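PDB 7C45: CCHC-type domain-containing protein from Trypanosoma brucei brucei, which binds RNA and zinc and probably acts as a 3'-5' RNA exonuclease of the RNase D type that trims guide RNA. Local coordinates for residues A4-P15 and R193-Y201. Residues are numbered along the deposited sequence; the frame is centred on the assembly and turned at random.
Sequences ATSSSSMILKYP and RHILLLSNY
R193 grips the carbonyl oxygen of Y14 side-on. R193 NE lies 2.8 Å from Y14 O and approaches in the carbonyl plane, on a lone pair. R193 NH2 lies 2.9 Å from Y14 O. The oxygen sits at the edge of the guanidinium, in its plane. Both hydrogen bonds are bent (143° and 138°), as expected when two donors share one acceptor. The chain of R193 is extended from CG to NE, which brings the guanidinium to Y14 O. Its NH1 forms a salt bridge with E186, a second partner for the group.

At the other end, A4 CB sits over the face of the Y201 ring, 3.4 Å from its centroid, in a CH-pi contact. Y201 OH and T5 OG1 make a weak hydrogen bond. A water bridges the helices: it donates to A4 O and L197 O and accepts from N200 ND2.

Apolar packing fills the middle. I11 CD1 lies against the backbone of L197 and touches L197 CB at 3.9 Å. L12 CD2 meets L197 CD2 at 3.7 Å. L12 CD2 also meets the edge of the H194 ring; H194 is a zinc ligand in another structure of this protein, though no zinc is bound to it here.

The two helices run antiparallel, at 167°, with axes 9.2 Å apart. Helix 4-12 packs along the C-terminal half of helix 182-202, in the exonuclease domain of the RNase H clan. Y201 also touches helix 144-152. Y14 and L196 both rest on C63 of strand 57-64, and P15 leads into edge strand 16-19, pairing with V70.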
# COMPACT_ATOMS: atom_id res chain seq x y z
N ALA A 4 8.15 12.42 -10.92
CA ALA A 4 7.48 11.20 -10.50
C ALA A 4 6.73 10.55 -11.65
O ALA A 4 6.57 9.33 -11.67
CB ALA A 4 6.54 11.51 -9.33
N THR A 5 6.29 11.34 -12.63
CA THR A 5 5.49 10.80 -13.73
C THR A 5 6.35 10.00 -14.69
O THR A 5 5.96 8.91 -15.13
CB THR A 5 4.79 11.94 -14.47
OG1 THR A 5 3.87 12.60 -13.59
CG2 THR A 5 4.05 11.39 -15.69
N SER A 6 7.52 10.54 -15.06
CA SER A 6 8.43 9.81 -15.93
C SER A 6 9.05 8.62 -15.21
O SER A 6 9.19 7.54 -15.80
CB SER A 6 9.51 10.76 -16.45
OG SER A 6 8.94 11.97 -16.96
N SER A 7 9.42 8.80 -13.94
CA SER A 7 9.92 7.69 -13.13
C SER A 7 8.90 6.56 -13.03
O SER A 7 9.28 5.39 -12.85
CB SER A 7 10.27 8.17 -11.73
OG SER A 7 11.37 9.05 -11.74
N SER A 8 7.61 6.88 -13.11
CA SER A 8 6.60 5.84 -12.99
C SER A 8 6.64 4.88 -14.18
O SER A 8 6.43 3.68 -14.02
CB SER A 8 5.22 6.48 -12.86
OG SER A 8 5.21 7.43 -11.81
N SER A 9 6.90 5.39 -15.37
CA SER A 9 6.92 4.53 -16.54
C SER A 9 8.05 3.52 -16.46
O SER A 9 7.88 2.37 -16.86
CB SER A 9 7.02 5.37 -17.81
OG SER A 9 5.80 6.07 -18.00
N MET A 10 9.20 3.92 -15.93
CA MET A 10 10.29 2.97 -15.77
C MET A 10 9.92 1.88 -14.77
O MET A 10 10.10 0.69 -15.04
CB MET A 10 11.56 3.69 -15.31
N ILE A 11 9.38 2.28 -13.62
CA ILE A 11 9.06 1.32 -12.57
C ILE A 11 8.02 0.31 -13.05
O ILE A 11 8.09 -0.88 -12.71
CB ILE A 11 8.58 2.07 -11.31
CG1 ILE A 11 9.69 2.93 -10.75
CG2 ILE A 11 8.02 1.09 -10.26
CD1 ILE A 11 9.22 3.83 -9.59
N LEU A 12 7.04 0.76 -13.83
CA LEU A 12 6.00 -0.14 -14.31
C LEU A 12 6.52 -1.20 -15.27
O LEU A 12 5.84 -2.21 -15.48
CB LEU A 12 4.87 0.66 -14.98
CG LEU A 12 3.96 1.50 -14.09
CD1 LEU A 12 2.94 2.26 -14.93
CD2 LEU A 12 3.23 0.64 -13.09
N LYS A 13 7.71 -1.02 -15.84
CA LYS A 13 8.31 -2.00 -16.74
C LYS A 13 9.24 -2.97 -16.01
O LYS A 13 9.83 -3.82 -16.67
CB LYS A 13 9.07 -1.30 -17.86
CG LYS A 13 8.20 -0.39 -18.70
CD LYS A 13 8.77 -0.17 -20.09
CE LYS A 13 10.12 0.51 -20.04
NZ LYS A 13 10.61 0.83 -21.41
N TYR A 14 9.38 -2.86 -14.69
CA TYR A 14 10.27 -3.74 -13.94
C TYR A 14 9.80 -5.19 -14.06
O TYR A 14 8.64 -5.49 -13.73
CB TYR A 14 10.32 -3.37 -12.46
CG TYR A 14 11.06 -2.11 -12.07
CD1 TYR A 14 11.67 -1.28 -13.02
CD2 TYR A 14 11.16 -1.75 -10.74
CE1 TYR A 14 12.35 -0.13 -12.63
CE2 TYR A 14 11.82 -0.62 -10.34
CZ TYR A 14 12.42 0.19 -11.29
OH TYR A 14 13.10 1.31 -10.86
N PRO A 15 10.63 -6.09 -14.55
CA PRO A 15 10.24 -7.50 -14.58
C PRO A 15 10.26 -8.09 -13.18
O PRO A 15 10.93 -7.59 -12.28
CB PRO A 15 11.31 -8.16 -15.46
CG PRO A 15 12.45 -7.19 -15.51
CD PRO A 15 12.05 -5.89 -14.89
N ARG A 193 5.32 -2.58 -7.35
CA ARG A 193 5.63 -1.55 -8.35
C ARG A 193 4.84 -0.28 -8.06
O ARG A 193 5.38 0.82 -8.07
CB ARG A 193 5.30 -2.03 -9.76
CG ARG A 193 6.14 -3.18 -10.31
CD ARG A 193 5.89 -3.30 -11.81
NE ARG A 193 6.37 -4.56 -12.35
CZ ARG A 193 5.60 -5.61 -12.61
NH1 ARG A 193 4.30 -5.58 -12.36
NH2 ARG A 193 6.14 -6.71 -13.09
N HIS A 194 3.54 -0.44 -7.81
CA HIS A 194 2.68 0.70 -7.51
C HIS A 194 3.08 1.38 -6.21
O HIS A 194 3.05 2.60 -6.12
CB HIS A 194 1.23 0.23 -7.42
CG HIS A 194 0.73 -0.35 -8.70
ND1 HIS A 194 1.13 0.10 -9.93
CD2 HIS A 194 -0.15 -1.35 -8.93
CE1 HIS A 194 0.53 -0.60 -10.87
NE2 HIS A 194 -0.25 -1.49 -10.29
N ILE A 195 3.47 0.61 -5.21
CA ILE A 195 3.92 1.20 -3.96
C ILE A 195 5.17 2.04 -4.18
O ILE A 195 5.27 3.16 -3.66
CB ILE A 195 4.18 0.09 -2.92
CG1 ILE A 195 2.83 -0.51 -2.51
CG2 ILE A 195 4.89 0.68 -1.71
CD1 ILE A 195 2.93 -1.82 -1.67
N LEU A 196 6.15 1.52 -4.92
CA LEU A 196 7.38 2.27 -5.09
C LEU A 196 7.12 3.54 -5.90
O LEU A 196 7.61 4.62 -5.56
CB LEU A 196 8.45 1.39 -5.74
CG LEU A 196 9.86 1.99 -5.84
CD1 LEU A 196 10.47 2.17 -4.47
CD2 LEU A 196 10.79 1.14 -6.73
N LEU A 197 6.30 3.45 -6.93
CA LEU A 197 6.05 4.66 -7.71
C LEU A 197 5.24 5.67 -6.91
O LEU A 197 5.47 6.88 -7.02
CB LEU A 197 5.39 4.31 -9.04
CG LEU A 197 3.91 3.97 -9.20
CD1 LEU A 197 3.04 5.22 -9.34
CD2 LEU A 197 3.75 3.06 -10.40
N LEU A 198 4.30 5.18 -6.09
CA LEU A 198 3.53 6.09 -5.25
C LEU A 198 4.41 6.84 -4.26
O LEU A 198 4.10 7.99 -3.91
CB LEU A 198 2.45 5.32 -4.48
CG LEU A 198 1.22 5.00 -5.33
CD1 LEU A 198 0.30 4.03 -4.60
CD2 LEU A 198 0.47 6.28 -5.74
N SER A 199 5.46 6.19 -3.77
CA SER A 199 6.37 6.86 -2.84
C SER A 199 7.02 8.06 -3.48
O SER A 199 7.33 9.03 -2.79
CB SER A 199 7.44 5.90 -2.32
OG SER A 199 8.33 5.55 -3.36
N ASN A 200 7.20 8.03 -4.80
CA ASN A 200 7.80 9.18 -5.49
C ASN A 200 6.90 10.39 -5.44
O ASN A 200 7.37 11.53 -5.47
CB ASN A 200 8.11 8.82 -6.95
CG ASN A 200 9.33 7.93 -7.09
OD1 ASN A 200 10.20 7.90 -6.22
ND2 ASN A 200 9.40 7.21 -8.21
N TYR A 201 5.59 10.17 -5.38
CA TYR A 201 4.66 11.27 -5.33
C TYR A 201 4.43 11.77 -3.91
O TYR A 201 4.20 12.96 -3.71
CB TYR A 201 3.32 10.86 -5.93
CG TYR A 201 3.33 10.66 -7.42
CD1 TYR A 201 3.71 9.43 -7.98
CD2 TYR A 201 2.96 11.67 -8.28
CE1 TYR A 201 3.70 9.24 -9.33
CE2 TYR A 201 2.96 11.49 -9.63
CZ TYR A 201 3.32 10.28 -10.15
OH TYR A 201 3.30 10.11 -11.50
O HOH W 1 6.97 7.47 -9.62